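Local coordinates for ubiquitin-conjugating ligase MGC351130 (Homo sapiens, PDB 1YRV), which accepts ubiquitin from the E1 activating enzyme as a cysteine thioester and catalyses its covalent attachment to other proteins, this chain being its UBC core domain, at residues I43-V48 with W55-E60; Q73-F78 with K90-P95; P86-F91 with T104-I109; I109-N114 with L129-M134. All coordinates share one frame; numbering follows the deposited sequence.

Interaction 1 of 4, residues I43-V48 with W55-E60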
# COMPACT_ATOMS: atom_id res chain seq x y z
N ILE A 43 9.05 -4.96 -5.56
CA ILE A 43 8.75 -3.99 -4.54
C ILE A 43 9.88 -2.99 -4.33
O ILE A 43 11.03 -3.36 -4.08
CB ILE A 43 8.44 -4.70 -3.23
CG1 ILE A 43 7.01 -5.21 -3.26
CG2 ILE A 43 8.69 -3.77 -2.06
CD1 ILE A 43 6.83 -6.48 -2.58
N THR A 44 9.54 -1.71 -4.43
CA THR A 44 10.50 -0.63 -4.27
C THR A 44 9.89 0.37 -3.33
O THR A 44 8.71 0.69 -3.43
CB THR A 44 10.75 0.06 -5.59
OG1 THR A 44 10.97 -0.93 -6.60
CG2 THR A 44 11.98 0.95 -5.50
N ALA A 45 10.70 0.85 -2.39
CA ALA A 45 10.22 1.82 -1.41
C ALA A 45 11.37 2.72 -1.05
O ALA A 45 12.47 2.25 -0.76
CB ALA A 45 9.69 1.11 -0.18
N LYS A 46 11.13 4.01 -1.08
CA LYS A 46 12.18 4.95 -0.78
C LYS A 46 11.69 6.07 0.13
O LYS A 46 10.62 6.63 -0.09
CB LYS A 46 12.68 5.54 -2.10
CG LYS A 46 13.97 6.34 -2.01
CD LYS A 46 15.21 5.44 -1.76
CE LYS A 46 16.37 6.30 -1.24
NZ LYS A 46 16.23 7.74 -1.73
N PRO A 47 12.46 6.38 1.20
CA PRO A 47 12.08 7.45 2.12
C PRO A 47 12.20 8.73 1.29
O PRO A 47 13.21 8.95 0.62
CB PRO A 47 13.15 7.41 3.19
CG PRO A 47 13.74 6.11 3.08
CD PRO A 47 13.75 5.81 1.61
N VAL A 48 11.20 9.58 1.36
CA VAL A 48 11.25 10.80 0.59
C VAL A 48 11.33 11.99 1.55
O VAL A 48 10.97 13.11 1.20
CB VAL A 48 10.02 10.86 -0.35
CG1 VAL A 48 8.76 11.19 0.43
CG2 VAL A 48 10.28 11.82 -1.47
N TRP A 55 7.05 8.10 2.47
CA TRP A 55 7.61 7.13 1.50
C TRP A 55 6.95 7.11 0.15
O TRP A 55 5.76 7.37 0.01
CB TRP A 55 7.50 5.70 2.03
CG TRP A 55 8.22 5.51 3.26
CD1 TRP A 55 7.89 6.01 4.48
CD2 TRP A 55 9.48 4.85 3.41
NE1 TRP A 55 8.88 5.71 5.38
CE2 TRP A 55 9.86 5.00 4.75
CE3 TRP A 55 10.31 4.14 2.53
CZ2 TRP A 55 11.06 4.48 5.24
CZ3 TRP A 55 11.51 3.62 3.01
CH2 TRP A 55 11.87 3.79 4.37
N GLU A 56 7.74 6.74 -0.85
CA GLU A 56 7.23 6.59 -2.19
C GLU A 56 7.42 5.14 -2.57
O GLU A 56 8.54 4.60 -2.57
CB GLU A 56 7.97 7.50 -3.15
CG GLU A 56 7.45 8.92 -3.12
CD GLU A 56 8.16 9.81 -4.14
OE1 GLU A 56 7.86 11.02 -4.18
OE2 GLU A 56 9.01 9.28 -4.88
N VAL A 57 6.32 4.48 -2.87
CA VAL A 57 6.40 3.07 -3.19
C VAL A 57 5.73 2.63 -4.48
O VAL A 57 4.75 3.22 -4.93
CB VAL A 57 5.83 2.20 -2.04
CG1 VAL A 57 6.18 2.80 -0.70
CG2 VAL A 57 4.34 2.03 -2.18
N GLU A 58 6.29 1.58 -5.05
CA GLU A 58 5.81 0.93 -6.27
C GLU A 58 5.75 -0.58 -6.02
O GLU A 58 6.76 -1.21 -5.68
CB GLU A 58 6.74 1.23 -7.43
CG GLU A 58 6.50 2.61 -8.01
CD GLU A 58 7.04 2.78 -9.45
OE1 GLU A 58 7.00 1.80 -10.23
OE2 GLU A 58 7.47 3.92 -9.78
N ILE A 59 4.55 -1.14 -6.19
CA ILE A 59 4.36 -2.56 -5.99
C ILE A 59 3.82 -3.20 -7.25
O ILE A 59 2.78 -2.78 -7.75
CB ILE A 59 3.39 -2.83 -4.84
CG1 ILE A 59 3.81 -2.08 -3.59
CG2 ILE A 59 3.39 -4.32 -4.52
CD1 ILE A 59 2.79 -2.18 -2.46
N GLU A 60 4.53 -4.19 -7.78
CA GLU A 60 4.07 -4.85 -9.00
C GLU A 60 2.83 -5.71 -8.73
O GLU A 60 2.67 -6.27 -7.63
CB GLU A 60 5.18 -5.71 -9.60
CG GLU A 60 6.32 -4.88 -10.19
CD GLU A 60 7.46 -5.75 -10.77
OE1 GLU A 60 7.42 -6.99 -10.57
OE2 GLU A 60 8.38 -5.18 -11.41
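Thr44 and Glu58 face each other as a hydrogen-bonded pair in the antiparallel beta hairpin of strands 43-47 and 54-60, the first two strands of the four-stranded meander of the UBC fold. Each residue of the pair gives its N-H to the other's carbonyl: Thr44 N to Glu58 O at 3.1 Å, and Glu58 N to Thr44 O at 3.0 Å. Two residues on, Lys46 and Glu56 repeat the exchange, with Lys46 N to Glu56 O at 3.0 Å and Glu56 N to Lys46 O also at 3.0 Å. Three of these acceptors take a CA-H contact besides; Thr44 O, for example, lies 3.3 Å from Val57 CA. The other edge of strand 54-60 is satisfied by strand 71-77, through Trp55 with Ile76 and Val57 with Leu74, while 43-47 is outermost in the sheet. The polar side chains of Thr44, Lys46, Glu56 and Glu58 share the exposed face. Ile43, Ala45, Pro47, Val57, Ile59 and Trp55 turn to the other, toward helices 23-38 and 124-135. There Ile43 and Ile59 lie side by side, pointing the same way. The Trp55 indole is buried, but its NE1 is satisfied by Met52 O. With CG set beside its own backbone N (chi1 -61°), the indole reaches across to Pro47 on the neighbouring strand. Pro47 lies over one face of it in a CH-pi contact, CG being 3.6 Å from the centroid of the six-membered ring and 30° off its normal.

Interaction 2 of 4, residues Q73-F78 with K90-P95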
# COMPACT_ATOMS: atom_id res chain seq x y z
N GLN A 73 1.42 2.52 -7.63
CA GLN A 73 2.29 3.61 -7.18
C GLN A 73 1.59 4.31 -6.03
O GLN A 73 0.56 4.96 -6.23
CB GLN A 73 2.54 4.58 -8.31
CG GLN A 73 3.39 3.99 -9.38
CD GLN A 73 3.39 4.84 -10.61
OE1 GLN A 73 2.37 4.95 -11.28
NE2 GLN A 73 4.53 5.46 -10.91
N LEU A 74 2.16 4.19 -4.84
CA LEU A 74 1.57 4.74 -3.64
C LEU A 74 2.52 5.63 -2.85
O LEU A 74 3.71 5.73 -3.15
CB LEU A 74 1.18 3.57 -2.74
CG LEU A 74 0.48 2.40 -3.39
CD1 LEU A 74 0.89 1.08 -2.74
CD2 LEU A 74 -1.01 2.62 -3.31
N THR A 75 1.97 6.29 -1.84
CA THR A 75 2.77 7.05 -0.90
C THR A 75 2.31 6.49 0.44
O THR A 75 1.12 6.17 0.63
CB THR A 75 2.54 8.59 -0.90
OG1 THR A 75 1.19 8.87 -0.52
CG2 THR A 75 2.84 9.20 -2.23
N ILE A 76 3.25 6.36 1.37
CA ILE A 76 2.92 5.85 2.71
C ILE A 76 3.39 6.88 3.74
O ILE A 76 4.58 7.20 3.82
CB ILE A 76 3.62 4.48 2.97
CG1 ILE A 76 3.17 3.48 1.89
CG2 ILE A 76 3.31 3.99 4.38
CD1 ILE A 76 3.66 2.09 2.12
N HIS A 77 2.45 7.42 4.49
CA HIS A 77 2.75 8.39 5.50
C HIS A 77 2.63 7.79 6.89
O HIS A 77 1.55 7.44 7.34
CB HIS A 77 1.82 9.58 5.39
CG HIS A 77 1.73 10.39 6.65
ND1 HIS A 77 2.78 11.15 7.12
CD2 HIS A 77 0.73 10.51 7.55
CE1 HIS A 77 2.43 11.71 8.26
NE2 HIS A 77 1.20 11.34 8.55
N PHE A 78 3.78 7.63 7.53
CA PHE A 78 3.84 7.16 8.91
C PHE A 78 3.74 8.38 9.83
O PHE A 78 3.96 9.53 9.40
CB PHE A 78 5.16 6.48 9.19
CG PHE A 78 5.31 5.18 8.50
CD1 PHE A 78 5.92 5.11 7.26
CD2 PHE A 78 4.84 4.00 9.09
CE1 PHE A 78 6.07 3.89 6.61
CE2 PHE A 78 4.98 2.76 8.46
CZ PHE A 78 5.60 2.69 7.22
N LYS A 90 -1.90 6.00 0.41
CA LYS A 90 -2.71 6.61 -0.61
C LYS A 90 -2.15 6.35 -1.98
O LYS A 90 -0.93 6.29 -2.17
CB LYS A 90 -2.82 8.10 -0.39
CG LYS A 90 -3.73 8.47 0.74
CD LYS A 90 -3.66 9.96 1.04
CE LYS A 90 -4.58 10.32 2.21
NZ LYS A 90 -6.00 9.86 1.94
N PHE A 91 -3.06 6.20 -2.94
CA PHE A 91 -2.70 6.00 -4.33
C PHE A 91 -2.40 7.36 -4.91
O PHE A 91 -3.22 8.26 -4.83
CB PHE A 91 -3.87 5.36 -5.07
CG PHE A 91 -3.70 3.92 -5.29
CD1 PHE A 91 -3.00 3.47 -6.39
CD2 PHE A 91 -4.20 3.00 -4.38
CE1 PHE A 91 -2.77 2.13 -6.57
CE2 PHE A 91 -3.98 1.64 -4.55
CZ PHE A 91 -3.27 1.21 -5.65
N ILE A 92 -1.22 7.52 -5.49
CA ILE A 92 -0.84 8.80 -6.08
C ILE A 92 -1.90 9.23 -7.09
O ILE A 92 -2.36 10.38 -7.08
CB ILE A 92 0.56 8.71 -6.73
CG1 ILE A 92 1.62 8.75 -5.63
CG2 ILE A 92 0.76 9.84 -7.72
CD1 ILE A 92 2.89 8.01 -5.95
N THR A 93 -2.30 8.30 -7.96
CA THR A 93 -3.34 8.58 -8.96
C THR A 93 -4.47 7.61 -8.74
O THR A 93 -4.31 6.41 -8.95
CB THR A 93 -2.82 8.42 -10.39
OG1 THR A 93 -1.59 9.13 -10.53
CG2 THR A 93 -3.81 9.02 -11.36
N ILE A 94 -5.62 8.13 -8.30
CA ILE A 94 -6.79 7.31 -8.03
C ILE A 94 -6.95 6.30 -9.16
O ILE A 94 -7.08 6.69 -10.32
CB ILE A 94 -8.05 8.16 -7.93
CG1 ILE A 94 -7.95 9.07 -6.70
CG2 ILE A 94 -9.28 7.27 -7.87
CD1 ILE A 94 -9.09 10.05 -6.57
N PRO A 95 -6.91 5.00 -8.82
CA PRO A 95 -7.05 3.89 -9.77
C PRO A 95 -8.49 3.40 -9.86
O PRO A 95 -9.30 3.70 -8.99
CB PRO A 95 -6.14 2.85 -9.17
CG PRO A 95 -6.46 2.99 -7.70
CD PRO A 95 -6.51 4.49 -7.49
O HOH W 1 -1.03 5.84 -8.75
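Thr75 and Lys90 form an antiparallel hydrogen-bonded pair, Thr75 N to Lys90 O at 2.9 Å and Lys90 N to Thr75 O at 3.0 Å, and Ile92 N continues the pairing to Gln73 O at 3.2 Å just as strand 88-91 ends. Gln73 O holds a second donor, a water that in turn accepts Thr93 N at 2.9 Å, so the departing chain remains tied to the strand through one solvent molecule. That water lies at the edge of the Phe91 ring, in its plane. These are the third and fourth strands of the antiparallel meander in the UBC fold, and Leu74 and Phe91 make a non-hydrogen-bonded pair on its buried side. Leu74 puts CD2 squarely over the ring, 3.3 Å from the Phe91 centroid and 10° off the normal. Pro95 CG covers the centre of the opposite face, so the aromatic ring is clamped between a leucine methyl and a proline. Thr75, on the more open side, has CG2 beside its own backbone N, with OG1 between N and the carbonyl carbon (chi1 62°); this methyl meets Ile92 CG1 at 3.6 Å, the two side chains crossing at about a right angle.

Interaction 3 of 4, residues P86-F91 with T104-I109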
# COMPACT_ATOMS: atom_id res chain seq x y z
N PRO A 86 -1.07 2.50 12.39
CA PRO A 86 -0.79 2.20 10.98
C PRO A 86 -0.44 3.43 10.15
O PRO A 86 -0.90 4.53 10.42
CB PRO A 86 -2.09 1.56 10.47
CG PRO A 86 -3.18 2.22 11.35
CD PRO A 86 -2.48 2.19 12.73
N PRO A 87 0.39 3.26 9.12
CA PRO A 87 0.70 4.44 8.31
C PRO A 87 -0.54 4.78 7.50
O PRO A 87 -1.54 4.05 7.56
CB PRO A 87 1.88 3.97 7.43
CG PRO A 87 1.62 2.49 7.26
CD PRO A 87 1.09 2.06 8.63
N VAL A 88 -0.53 5.89 6.79
CA VAL A 88 -1.66 6.20 5.93
C VAL A 88 -1.16 5.94 4.50
O VAL A 88 -0.16 6.52 4.07
CB VAL A 88 -2.09 7.67 5.99
CG1 VAL A 88 -3.13 7.93 4.90
CG2 VAL A 88 -2.66 8.03 7.37
N VAL A 89 -1.85 5.07 3.78
CA VAL A 89 -1.45 4.75 2.42
C VAL A 89 -2.45 5.38 1.44
O VAL A 89 -3.68 5.31 1.63
CB VAL A 89 -1.41 3.19 2.19
CG1 VAL A 89 -1.19 2.87 0.72
CG2 VAL A 89 -0.30 2.56 3.04
N LYS A 90 -1.90 6.00 0.41
CA LYS A 90 -2.71 6.61 -0.61
C LYS A 90 -2.15 6.35 -1.98
O LYS A 90 -0.93 6.29 -2.17
CB LYS A 90 -2.82 8.10 -0.39
CG LYS A 90 -3.73 8.47 0.74
CD LYS A 90 -3.66 9.96 1.04
CE LYS A 90 -4.58 10.32 2.21
NZ LYS A 90 -6.00 9.86 1.94
N PHE A 91 -3.06 6.20 -2.94
CA PHE A 91 -2.70 6.00 -4.33
C PHE A 91 -2.40 7.36 -4.91
O PHE A 91 -3.22 8.26 -4.83
CB PHE A 91 -3.87 5.36 -5.07
CG PHE A 91 -3.70 3.92 -5.29
CD1 PHE A 91 -3.00 3.47 -6.39
CD2 PHE A 91 -4.20 3.00 -4.38
CE1 PHE A 91 -2.77 2.13 -6.57
CE2 PHE A 91 -3.98 1.64 -4.55
CZ PHE A 91 -3.27 1.21 -5.65
N THR A 104 -10.89 9.35 -2.22
CA THR A 104 -9.72 9.50 -1.35
C THR A 104 -8.44 8.88 -1.90
O THR A 104 -7.35 9.19 -1.42
CB THR A 104 -9.97 8.84 0.01
OG1 THR A 104 -11.27 9.18 0.47
CG2 THR A 104 -8.92 9.28 1.04
N GLY A 105 -8.57 8.00 -2.89
CA GLY A 105 -7.41 7.33 -3.47
C GLY A 105 -6.81 6.38 -2.45
O GLY A 105 -5.75 5.80 -2.65
N GLN A 106 -7.52 6.24 -1.34
CA GLN A 106 -7.08 5.39 -0.26
C GLN A 106 -7.67 3.99 -0.36
O GLN A 106 -8.88 3.80 -0.53
CB GLN A 106 -7.48 6.04 1.05
CG GLN A 106 -6.72 5.56 2.24
CD GLN A 106 -6.79 6.55 3.40
OE1 GLN A 106 -6.81 6.17 4.57
NE2 GLN A 106 -6.83 7.83 3.07
N PRO A 107 -6.81 2.98 -0.23
CA PRO A 107 -7.22 1.57 -0.30
C PRO A 107 -7.89 1.05 0.98
O PRO A 107 -7.35 1.24 2.04
CB PRO A 107 -5.90 0.86 -0.57
CG PRO A 107 -4.91 1.71 0.17
CD PRO A 107 -5.35 3.12 -0.12
N CYS A 108 -9.04 0.40 0.86
CA CYS A 108 -9.73 -0.14 2.02
C CYS A 108 -9.05 -1.43 2.43
O CYS A 108 -9.28 -2.50 1.85
CB CYS A 108 -11.18 -0.46 1.69
SG CYS A 108 -12.13 0.95 1.14
N ILE A 109 -8.21 -1.32 3.45
CA ILE A 109 -7.47 -2.44 3.96
C ILE A 109 -7.77 -2.53 5.43
O ILE A 109 -7.58 -1.56 6.15
CB ILE A 109 -5.96 -2.21 3.81
CG1 ILE A 109 -5.60 -2.00 2.34
CG2 ILE A 109 -5.19 -3.37 4.43
CD1 ILE A 109 -6.03 -3.13 1.45
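Phe91 and Gly105 make the firm end of this contact. Phe91 N donates to Gly105 O at 2.7 Å, a fairly straight bond (160° at the hydrogen) whose donor sits 34° out of the carbonyl plane. The same oxygen lies at the edge of the Phe91 ring, in its plane, and 3.1 Å from Phe91 CB, so it is packed against the residue as well as bonded to it. Gly105 has a positive phi, a backbone shape that favours glycine, and packs directly against the strand at Phe91. Pro107 continues the tight part: its CD rests 3.3 Å from Val89 O, while its CG meets Val89 CG1 at 3.9 Å, the two side chains crossing at about a right angle. Gln106 lays its CG 3.1 Å from Val89 O as well. Leu135 of helix 124-135 touches both Pro107 and Phe91, closing the buried side.

Toward solvent the contact changes character. The aliphatic chain of Lys90 runs out from the strand, bending only at its last torsion, and its end lies beside Thr104 and the Gln106 side chain, which crosses it obliquely. Thr104 is itself held by its backbone N to Asp101 OD2.

The segments run nearly at right angles, 98° apart, so contact is confined to residues 88-91 and 104-107. Beyond them the loop carries Cys108, exposed and predicted to form the glycyl thioester with ubiquitin; resting the loop before this cysteine on the sheet's last strand is characteristic of the E2 active-site region.

Interaction 4 of 4, residues I109-N114 with L129-M134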
# COMPACT_ATOMS: atom_id res chain seq x y z
N ILE A 109 -8.21 -1.32 3.45
CA ILE A 109 -7.47 -2.44 3.96
C ILE A 109 -7.77 -2.53 5.43
O ILE A 109 -7.58 -1.56 6.15
CB ILE A 109 -5.96 -2.21 3.81
CG1 ILE A 109 -5.60 -2.00 2.34
CG2 ILE A 109 -5.19 -3.37 4.43
CD1 ILE A 109 -6.03 -3.13 1.45
N ASP A 110 -8.20 -3.69 5.88
CA ASP A 110 -8.51 -3.83 7.30
C ASP A 110 -7.48 -3.37 8.33
O ASP A 110 -7.79 -2.53 9.18
CB ASP A 110 -8.88 -5.28 7.60
CG ASP A 110 -10.25 -5.59 7.14
OD1 ASP A 110 -10.98 -6.32 7.88
OD2 ASP A 110 -10.60 -5.11 6.03
N PHE A 111 -6.28 -3.94 8.26
CA PHE A 111 -5.23 -3.60 9.20
C PHE A 111 -4.81 -2.16 9.12
O PHE A 111 -4.00 -1.69 9.92
CB PHE A 111 -4.02 -4.52 9.03
CG PHE A 111 -3.18 -4.21 7.83
CD1 PHE A 111 -2.21 -3.22 7.87
CD2 PHE A 111 -3.32 -4.96 6.67
CE1 PHE A 111 -1.36 -2.97 6.76
CE2 PHE A 111 -2.49 -4.73 5.55
CZ PHE A 111 -1.51 -3.74 5.59
N LEU A 112 -5.40 -1.43 8.19
CA LEU A 112 -5.08 -0.04 8.02
C LEU A 112 -6.21 0.83 8.52
O LEU A 112 -5.97 1.92 9.04
CB LEU A 112 -4.80 0.28 6.56
CG LEU A 112 -3.47 -0.18 5.97
CD1 LEU A 112 -3.40 0.45 4.61
CD2 LEU A 112 -2.25 0.28 6.81
N ASP A 113 -7.43 0.32 8.40
CA ASP A 113 -8.62 1.08 8.79
C ASP A 113 -9.29 0.58 10.03
O ASP A 113 -10.02 1.31 10.68
CB ASP A 113 -9.65 1.04 7.67
CG ASP A 113 -9.05 1.34 6.32
OD1 ASP A 113 -8.12 2.14 6.26
OD2 ASP A 113 -9.52 0.77 5.32
N ASN A 114 -9.06 -0.68 10.36
CA ASN A 114 -9.68 -1.21 11.55
C ASN A 114 -8.63 -1.27 12.66
O ASN A 114 -7.68 -2.03 12.57
CB ASN A 114 -10.23 -2.60 11.26
CG ASN A 114 -11.09 -3.13 12.39
OD1 ASN A 114 -10.99 -2.67 13.54
ND2 ASN A 114 -11.92 -4.11 12.08
N LEU A 129 4.35 -6.37 1.47
CA LEU A 129 3.93 -7.66 0.94
C LEU A 129 2.43 -7.78 1.11
O LEU A 129 1.74 -8.20 0.19
CB LEU A 129 4.62 -8.83 1.66
CG LEU A 129 6.17 -8.83 1.69
CD1 LEU A 129 6.67 -9.95 2.56
CD2 LEU A 129 6.76 -8.95 0.26
N ALA A 130 1.89 -7.42 2.28
CA ALA A 130 0.45 -7.55 2.44
C ALA A 130 -0.29 -6.73 1.39
O ALA A 130 -1.25 -7.22 0.77
CB ALA A 130 -0.01 -7.13 3.87
N LEU A 131 0.14 -5.48 1.19
CA LEU A 131 -0.48 -4.60 0.18
C LEU A 131 -0.51 -5.26 -1.19
O LEU A 131 -1.53 -5.28 -1.87
CB LEU A 131 0.31 -3.28 0.08
CG LEU A 131 -0.28 -1.97 0.64
CD1 LEU A 131 -1.10 -2.23 1.85
CD2 LEU A 131 0.87 -1.02 0.94
N GLN A 132 0.63 -5.80 -1.59
CA GLN A 132 0.72 -6.47 -2.87
C GLN A 132 -0.36 -7.53 -3.03
O GLN A 132 -1.09 -7.50 -3.99
CB GLN A 132 2.09 -7.11 -3.02
CG GLN A 132 2.27 -7.81 -4.33
CD GLN A 132 3.69 -8.32 -4.53
OE1 GLN A 132 4.10 -9.32 -3.93
NE2 GLN A 132 4.46 -7.62 -5.36
N VAL A 133 -0.47 -8.44 -2.08
CA VAL A 133 -1.47 -9.48 -2.19
C VAL A 133 -2.90 -8.99 -2.16
O VAL A 133 -3.72 -9.39 -2.99
CB VAL A 133 -1.32 -10.52 -1.10
CG1 VAL A 133 -2.39 -11.59 -1.26
CG2 VAL A 133 0.09 -11.12 -1.16
N MET A 134 -3.20 -8.13 -1.20
CA MET A 134 -4.53 -7.60 -1.04
C MET A 134 -4.95 -6.76 -2.23
O MET A 134 -6.02 -6.97 -2.76
CB MET A 134 -4.61 -6.77 0.25
CG MET A 134 -4.18 -7.50 1.54
SD MET A 134 -4.77 -6.76 3.17
CE MET A 134 -4.02 -8.04 4.40
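Phe111 and Met134 meet in a Met-aromatic contact, made between the short helix 110-113 that follows Cys108, the predicted active-site cysteine of the UBC fold, and helix 124-135, which packs across the sheet. The sulfur approaches the ring from its edge: Met134 SD is 5.1 Å from the Phe111 centroid and 79° off the ring normal. The methyl comes in at the same rim, near the ring plane, with CE 3.8 Å from Phe111 CE2. Phe111 holds CG between its backbone N and carbonyl carbon (chi1 76°), and this directs the ring outward from the short helix to the longer one. Its far end reaches two more residues of that helix, CE2 meeting Ala130 CB at 3.8 Å and CZ meeting Leu131 CD1 at 4.1 Å. The Phe111 and Leu131 side chains cross at about a right angle, whereas Phe111 and Met134 meet at a slant. Tyr122 stacks on the Phe111 ring, adding a second aromatic group to the cluster.

The methionine is extended beyond CG and spans from the longer helix to the shorter one. Leu112 adds a looser touch, with CD1 4.5 Å from Leu131 CD1.

No hydrogen bond joins the two segments. Ile109 occupies the N-cap position, its O accepting Asp113 N at 2.9 Å, and its own N makes a weak bond to Asp113 OD2. This residue, next to Cys108, turns its side chain to the longer helix, where its CG2 lies 3.6 Å from Met134 SD.

Interactions 1 and 2 belong to one sheet, in which strands 54-60 and 71-77 are adjacent. Both rest on backbone pairing, with apolar side chains on the buried face and mostly polar ones outside. Interaction 3 shares Lys90 and Phe91 with interaction 2 and moves from the last strand to the loop carrying Cys108, where a single hydrogen bond replaces regular pairing. Interaction 4 shares Ile109 with it and is wholly apolar and sulfur-aromatic across the segments. Each contact is partly buried; helix 124-135 of interaction 4 also reaches interaction 1, through Leu131 and Gln132 on Ile59.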